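Long-range contact in protein P47 (Clostridium botulinum, PDB 6EKT), which may belong to a progenitor toxin complex that protects botulinum neurotoxin during its passage through the host gut: residues F131-S144 with Y157-N169. Residues are numbered along the deposited sequence; the frame is centred on the assembly and turned at random.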
loop_
_atom_site.group_PDB
_atom_site.type_symbol
_atom_site.label_atom_id
_atom_site.label_comp_id
_atom_site.label_asym_id
_atom_site.label_seq_id
_atom_site.Cartn_x
_atom_site.Cartn_y
_atom_site.Cartn_z
ATOM N N PHE A 131 -22.768 11.177 -9.169
ATOM C CA PHE A 131 -24.142 11.512 -8.811
ATOM C C PHE A 131 -25.142 10.569 -9.488
ATOM O O PHE A 131 -26.321 10.538 -9.106
ATOM C CB PHE A 131 -24.456 12.965 -9.204
ATOM C CG PHE A 131 -23.878 14.022 -8.283
ATOM C CD1 PHE A 131 -22.884 13.735 -7.340
ATOM C CD2 PHE A 131 -24.302 15.346 -8.407
ATOM C CE1 PHE A 131 -22.340 14.739 -6.538
ATOM C CE2 PHE A 131 -23.767 16.354 -7.606
ATOM C CZ PHE A 131 -22.786 16.050 -6.667
ATOM N N GLY A 132 -24.684 9.839 -10.510
ATOM C CA GLY A 132 -25.517 8.872 -11.235
ATOM C C GLY A 132 -26.661 9.531 -11.973
ATOM O O GLY A 132 -26.478 10.577 -12.616
ATOM N N SER A 133 -27.841 8.924 -11.875
ATOM C CA SER A 133 -29.034 9.435 -12.551
ATOM C C SER A 133 -30.260 9.069 -11.723
ATOM O O SER A 133 -30.135 8.403 -10.697
ATOM C CB SER A 133 -29.134 8.882 -13.981
ATOM O OG SER A 133 -29.455 7.501 -13.984
ATOM N N GLU A 134 -31.445 9.503 -12.155
ATOM C CA GLU A 134 -32.682 9.168 -11.440
ATOM C C GLU A 134 -32.974 7.668 -11.435
ATOM O O GLU A 134 -33.692 7.188 -10.567
ATOM C CB GLU A 134 -33.866 9.958 -11.998
ATOM C CG GLU A 134 -33.870 11.417 -11.548
ATOM C CD GLU A 134 -34.037 12.397 -12.702
ATOM O OE1 GLU A 134 -35.065 12.296 -13.417
ATOM O OE2 GLU A 134 -33.152 13.280 -12.889
ATOM N N SER A 135 -32.398 6.937 -12.387
ATOM C CA SER A 135 -32.608 5.490 -12.510
ATOM C C SER A 135 -31.644 4.605 -11.687
ATOM O O SER A 135 -31.713 3.370 -11.778
ATOM C CB SER A 135 -32.585 5.078 -13.987
ATOM O OG SER A 135 -31.268 5.093 -14.497
ATOM N N ASN A 136 -30.729 5.220 -10.927
ATOM C CA ASN A 136 -29.905 4.486 -9.934
ATOM C C ASN A 136 -29.873 5.201 -8.572
ATOM O O ASN A 136 -30.515 6.252 -8.396
ATOM C CB ASN A 136 -28.488 4.204 -10.454
ATOM C CG ASN A 136 -27.745 5.466 -10.860
ATOM O OD1 ASN A 136 -27.762 6.472 -10.156
ATOM N ND2 ASN A 136 -27.086 5.408 -12.010
ATOM N N ASP A 137 -29.125 4.637 -7.626
ATOM C CA ASP A 137 -29.063 5.160 -6.261
ATOM C C ASP A 137 -27.673 5.705 -5.899
ATOM O O ASP A 137 -27.189 5.542 -4.772
ATOM C CB ASP A 137 -29.518 4.092 -5.270
ATOM C CG ASP A 137 -30.989 3.760 -5.409
ATOM O OD1 ASP A 137 -31.839 4.672 -5.279
ATOM O OD2 ASP A 137 -31.279 2.567 -5.620
ATOM N N ASP A 138 -27.053 6.391 -6.852
ATOM C CA ASP A 138 -25.700 6.901 -6.611
ATOM C C ASP A 138 -25.721 8.035 -5.622
ATOM O O ASP A 138 -24.700 8.309 -4.998
ATOM C CB ASP A 138 -25.021 7.311 -7.906
ATOM C CG ASP A 138 -24.558 6.111 -8.724
ATOM O OD1 ASP A 138 -24.698 4.962 -8.260
ATOM O OD2 ASP A 138 -24.052 6.330 -9.842
ATOM N N ILE A 139 -26.887 8.676 -5.490
ATOM C CA ILE A 139 -27.190 9.580 -4.386
ATOM C C ILE A 139 -28.320 8.965 -3.576
ATOM O O ILE A 139 -29.370 8.640 -4.135
ATOM C CB ILE A 139 -27.644 10.982 -4.852
ATOM C CG1 ILE A 139 -26.596 11.622 -5.769
ATOM C CG2 ILE A 139 -27.931 11.888 -3.645
ATOM C CD1 ILE A 139 -27.143 12.770 -6.602
ATOM N N LYS A 140 -28.082 8.834 -2.272
ATOM C CA LYS A 140 -29.073 8.375 -1.306
ATOM C C LYS A 140 -29.259 9.451 -0.270
ATOM O O LYS A 140 -28.287 10.086 0.151
ATOM C CB LYS A 140 -28.648 7.084 -0.604
ATOM C CG LYS A 140 -28.385 5.901 -1.530
ATOM C CD LYS A 140 -28.103 4.627 -0.739
ATOM C CE LYS A 140 -26.731 4.672 -0.094
ATOM N NZ LYS A 140 -26.451 3.514 0.811
ATOM N N ILE A 141 -30.512 9.666 0.129
ATOM C CA ILE A 141 -30.816 10.527 1.257
ATOM C C ILE A 141 -30.862 9.676 2.521
ATOM O O ILE A 141 -31.707 8.783 2.661
ATOM C CB ILE A 141 -32.129 11.328 1.039
ATOM C CG1 ILE A 141 -31.980 12.204 -0.218
ATOM C CG2 ILE A 141 -32.471 12.153 2.282
ATOM C CD1 ILE A 141 -33.262 12.844 -0.715
ATOM N N ILE A 142 -29.936 9.955 3.430
ATOM C CA ILE A 142 -29.873 9.281 4.722
ATOM C C ILE A 142 -30.819 9.971 5.702
ATOM O O ILE A 142 -31.700 9.313 6.247
ATOM C CB ILE A 142 -28.410 9.175 5.247
ATOM C CG1 ILE A 142 -27.495 8.541 4.188
ATOM C CG2 ILE A 142 -28.331 8.396 6.562
ATOM C CD1 ILE A 142 -27.945 7.185 3.638
ATOM N N VAL A 143 -30.643 11.283 5.900
ATOM C CA VAL A 143 -31.492 12.116 6.768
ATOM C C VAL A 143 -31.773 13.426 6.034
ATOM O O VAL A 143 -30.851 14.103 5.574
ATOM C CB VAL A 143 -30.825 12.440 8.140
ATOM C CG1 VAL A 143 -31.802 13.156 9.068
ATOM C CG2 VAL A 143 -30.301 11.183 8.827
ATOM N N SER A 144 -33.047 13.786 5.925
ATOM C CA SER A 144 -33.435 15.023 5.237
ATOM C C SER A 144 -32.893 16.261 5.961
ATOM O O SER A 144 -32.347 17.183 5.331
ATOM C CB SER A 144 -34.965 15.088 5.050
ATOM O OG SER A 144 -35.400 13.972 4.283
ATOM N N TYR A 157 -41.423 16.494 -0.428
ATOM C CA TYR A 157 -41.075 17.353 -1.570
ATOM C C TYR A 157 -39.612 17.787 -1.607
ATOM O O TYR A 157 -39.003 17.868 -2.696
ATOM C CB TYR A 157 -42.028 18.553 -1.695
ATOM C CG TYR A 157 -43.385 18.126 -2.197
ATOM C CD1 TYR A 157 -43.561 17.696 -3.529
ATOM C CD2 TYR A 157 -44.494 18.116 -1.347
ATOM C CE1 TYR A 157 -44.814 17.281 -3.995
ATOM C CE2 TYR A 157 -45.742 17.709 -1.808
ATOM C CZ TYR A 157 -45.899 17.298 -3.127
ATOM O OH TYR A 157 -47.156 16.890 -3.556
ATOM N N PHE A 158 -39.055 18.044 -0.426
ATOM C CA PHE A 158 -37.654 18.404 -0.312
ATOM C C PHE A 158 -36.750 17.285 -0.860
ATOM O O PHE A 158 -35.823 17.555 -1.638
ATOM C CB PHE A 158 -37.274 18.764 1.136
ATOM C CG PHE A 158 -35.794 19.015 1.330
ATOM C CD1 PHE A 158 -35.184 20.168 0.814
ATOM C CD2 PHE A 158 -35.005 18.099 2.034
ATOM C CE1 PHE A 158 -33.820 20.392 0.984
ATOM C CE2 PHE A 158 -33.641 18.330 2.219
ATOM C CZ PHE A 158 -33.046 19.472 1.694
ATOM N N ASN A 159 -37.034 16.047 -0.464
ATOM C CA ASN A 159 -36.247 14.889 -0.911
ATOM C C ASN A 159 -36.214 14.764 -2.411
ATOM O O ASN A 159 -35.146 14.529 -2.990
ATOM C CB ASN A 159 -36.778 13.594 -0.299
ATOM C CG ASN A 159 -36.500 13.518 1.184
ATOM O OD1 ASN A 159 -35.693 14.303 1.719
ATOM N ND2 ASN A 159 -37.191 12.601 1.874
ATOM N N LYS A 160 -37.382 14.915 -3.029
ATOM C CA LYS A 160 -37.493 14.864 -4.476
ATOM C C LYS A 160 -36.695 15.991 -5.132
ATOM O O LYS A 160 -35.921 15.730 -6.052
ATOM C CB LYS A 160 -38.963 14.896 -4.903
ATOM C CG LYS A 160 -39.180 14.729 -6.396
ATOM C CD LYS A 160 -39.477 16.073 -7.062
ATOM C CE LYS A 160 -39.932 15.895 -8.502
ATOM N NZ LYS A 160 -39.653 17.137 -9.288
ATOM N N LEU A 161 -36.880 17.220 -4.651
ATOM C CA LEU A 161 -36.236 18.388 -5.264
ATOM C C LEU A 161 -34.730 18.455 -4.998
ATOM O O LEU A 161 -33.993 18.999 -5.822
ATOM C CB LEU A 161 -36.921 19.693 -4.841
ATOM C CG LEU A 161 -38.326 19.906 -5.422
ATOM C CD1 LEU A 161 -39.049 21.030 -4.696
ATOM C CD2 LEU A 161 -38.220 20.222 -6.914
ATOM N N LEU A 162 -34.288 17.923 -3.860
ATOM C CA LEU A 162 -32.848 17.820 -3.575
ATOM C C LEU A 162 -32.137 16.972 -4.620
ATOM O O LEU A 162 -31.085 17.348 -5.120
ATOM C CB LEU A 162 -32.555 17.275 -2.167
ATOM C CG LEU A 162 -31.040 17.203 -1.831
ATOM C CD1 LEU A 162 -30.715 17.708 -0.432
ATOM C CD2 LEU A 162 -30.463 15.803 -2.041
ATOM N N ILE A 163 -32.715 15.820 -4.930
ATOM C CA ILE A 163 -32.119 14.923 -5.908
ATOM C C ILE A 163 -32.128 15.590 -7.289
ATOM O O ILE A 163 -31.125 15.541 -8.006
ATOM C CB ILE A 163 -32.836 13.565 -5.905
ATOM C CG1 ILE A 163 -32.646 12.909 -4.537
ATOM C CG2 ILE A 163 -32.309 12.661 -7.011
ATOM C CD1 ILE A 163 -33.395 11.602 -4.355
ATOM N N ASN A 164 -33.257 16.224 -7.633
ATOM C CA ASN A 164 -33.369 16.962 -8.890
ATOM C C ASN A 164 -32.216 17.935 -9.010
ATOM O O ASN A 164 -31.530 17.957 -10.039
ATOM C CB ASN A 164 -34.672 17.757 -8.966
ATOM C CG ASN A 164 -35.844 16.948 -9.478
ATOM O OD1 ASN A 164 -36.961 17.153 -9.025
ATOM N ND2 ASN A 164 -35.608 16.055 -10.433
ATOM N N ALA A 165 -32.007 18.717 -7.947
ATOM C CA ALA A 165 -30.989 19.752 -7.938
ATOM C C ALA A 165 -29.557 19.174 -8.029
ATOM O O ALA A 165 -28.727 19.674 -8.802
ATOM C CB ALA A 165 -31.159 20.660 -6.725
ATOM N N PHE A 166 -29.284 18.102 -7.288
ATOM C CA PHE A 166 -27.955 17.467 -7.362
ATOM C C PHE A 166 -27.634 16.961 -8.763
ATOM O O PHE A 166 -26.610 17.345 -9.336
ATOM C CB PHE A 166 -27.785 16.363 -6.300
ATOM C CG PHE A 166 -27.309 16.877 -4.969
ATOM C CD1 PHE A 166 -28.071 17.790 -4.236
ATOM C CD2 PHE A 166 -26.086 16.455 -4.440
ATOM C CE1 PHE A 166 -27.628 18.280 -3.009
ATOM C CE2 PHE A 166 -25.629 16.947 -3.221
ATOM C CZ PHE A 166 -26.404 17.852 -2.501
ATOM N N ILE A 167 -28.525 16.148 -9.329
ATOM C CA ILE A 167 -28.299 15.573 -10.659
ATOM C C ILE A 167 -28.155 16.678 -11.715
ATOM O O ILE A 167 -27.207 16.645 -12.513
ATOM C CB ILE A 167 -29.338 14.493 -11.042
ATOM C CG1 ILE A 167 -29.118 13.237 -10.186
ATOM C CG2 ILE A 167 -29.258 14.140 -12.531
ATOM C CD1 ILE A 167 -30.343 12.361 -10.032
ATOM N N GLN A 168 -29.036 17.678 -11.683
ATOM C CA GLN A 168 -28.950 18.751 -12.671
ATOM C C GLN A 168 -27.668 19.599 -12.552
ATOM O O GLN A 168 -27.212 20.156 -13.546
ATOM C CB GLN A 168 -30.213 19.622 -12.676
ATOM C CG GLN A 168 -30.385 20.414 -13.964
ATOM C CD GLN A 168 -31.329 21.566 -13.790
ATOM O OE1 GLN A 168 -30.979 22.576 -13.183
ATOM N NE2 GLN A 168 -32.538 21.426 -14.314
ATOM N N ASN A 169 -27.079 19.661 -11.358
ATOM C CA ASN A 169 -25.886 20.478 -11.100
ATOM C C ASN A 169 -24.599 19.656 -10.951
ATOM O O ASN A 169 -23.599 20.137 -10.405
ATOM C CB ASN A 169 -26.091 21.314 -9.846
ATOM C CG ASN A 169 -27.036 22.468 -10.060
ATOM O OD1 ASN A 169 -26.631 23.539 -10.510
ATOM N ND2 ASN A 169 -28.304 22.261 -9.726
#
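Ile139 and Ile141 point from strand 124-141 of a beta-sheet onto helix 152-168, a helix-on-sheet packing in this TULIP-family protein. Strand 139-141 and helix 157-168 run nearly antiparallel, at 158°, with their axes 9.9 Å apart. From Ile141 CB, the CG2 branch stands anti to the backbone N and reaches the amide oxygen of Asn159, with CG2 and OD1 3.9 Å apart. The other branch, CG1, carries CD1 to the helix. There Ile141 CD1 lies 3.4 Å from Asn159 O and also touches the CB of Asn159, CD1 of Ile163 and, more loosely, CD2 of Leu162. Ile139 sends its CD1 between the next helical turn's side chains, 3.7 Å from Phe166 CB and a little farther from Ile167 CG1. Beyond it, the Phe131 ring turns its edge to the helix backbone, with CD2 3.2 Å from Phe166 O, close to the ring plane. The rings of Phe131 and Phe166 meet obliquely, their planes at 39°. Phe53 of strand 52-57 packs edge-to-face with Phe166, while Leu109 of the neighbouring strand touches both Phe166 and Ile141. At the end of the helix, Ile167 CD1 rests on the backbone of the Ser133-Asn136 type I turn, 3.7 Å from Glu134 N. A classic bulge at Ile142 and Val143, opposite Val108, precedes Ser144. The backbone O of Ser144 is buried without a polar partner. Ser144 OG donates to Asn159 OD1 at 2.6 Å, in the carbonyl plane and on a lone pair, with a C=O...OG angle of 115°.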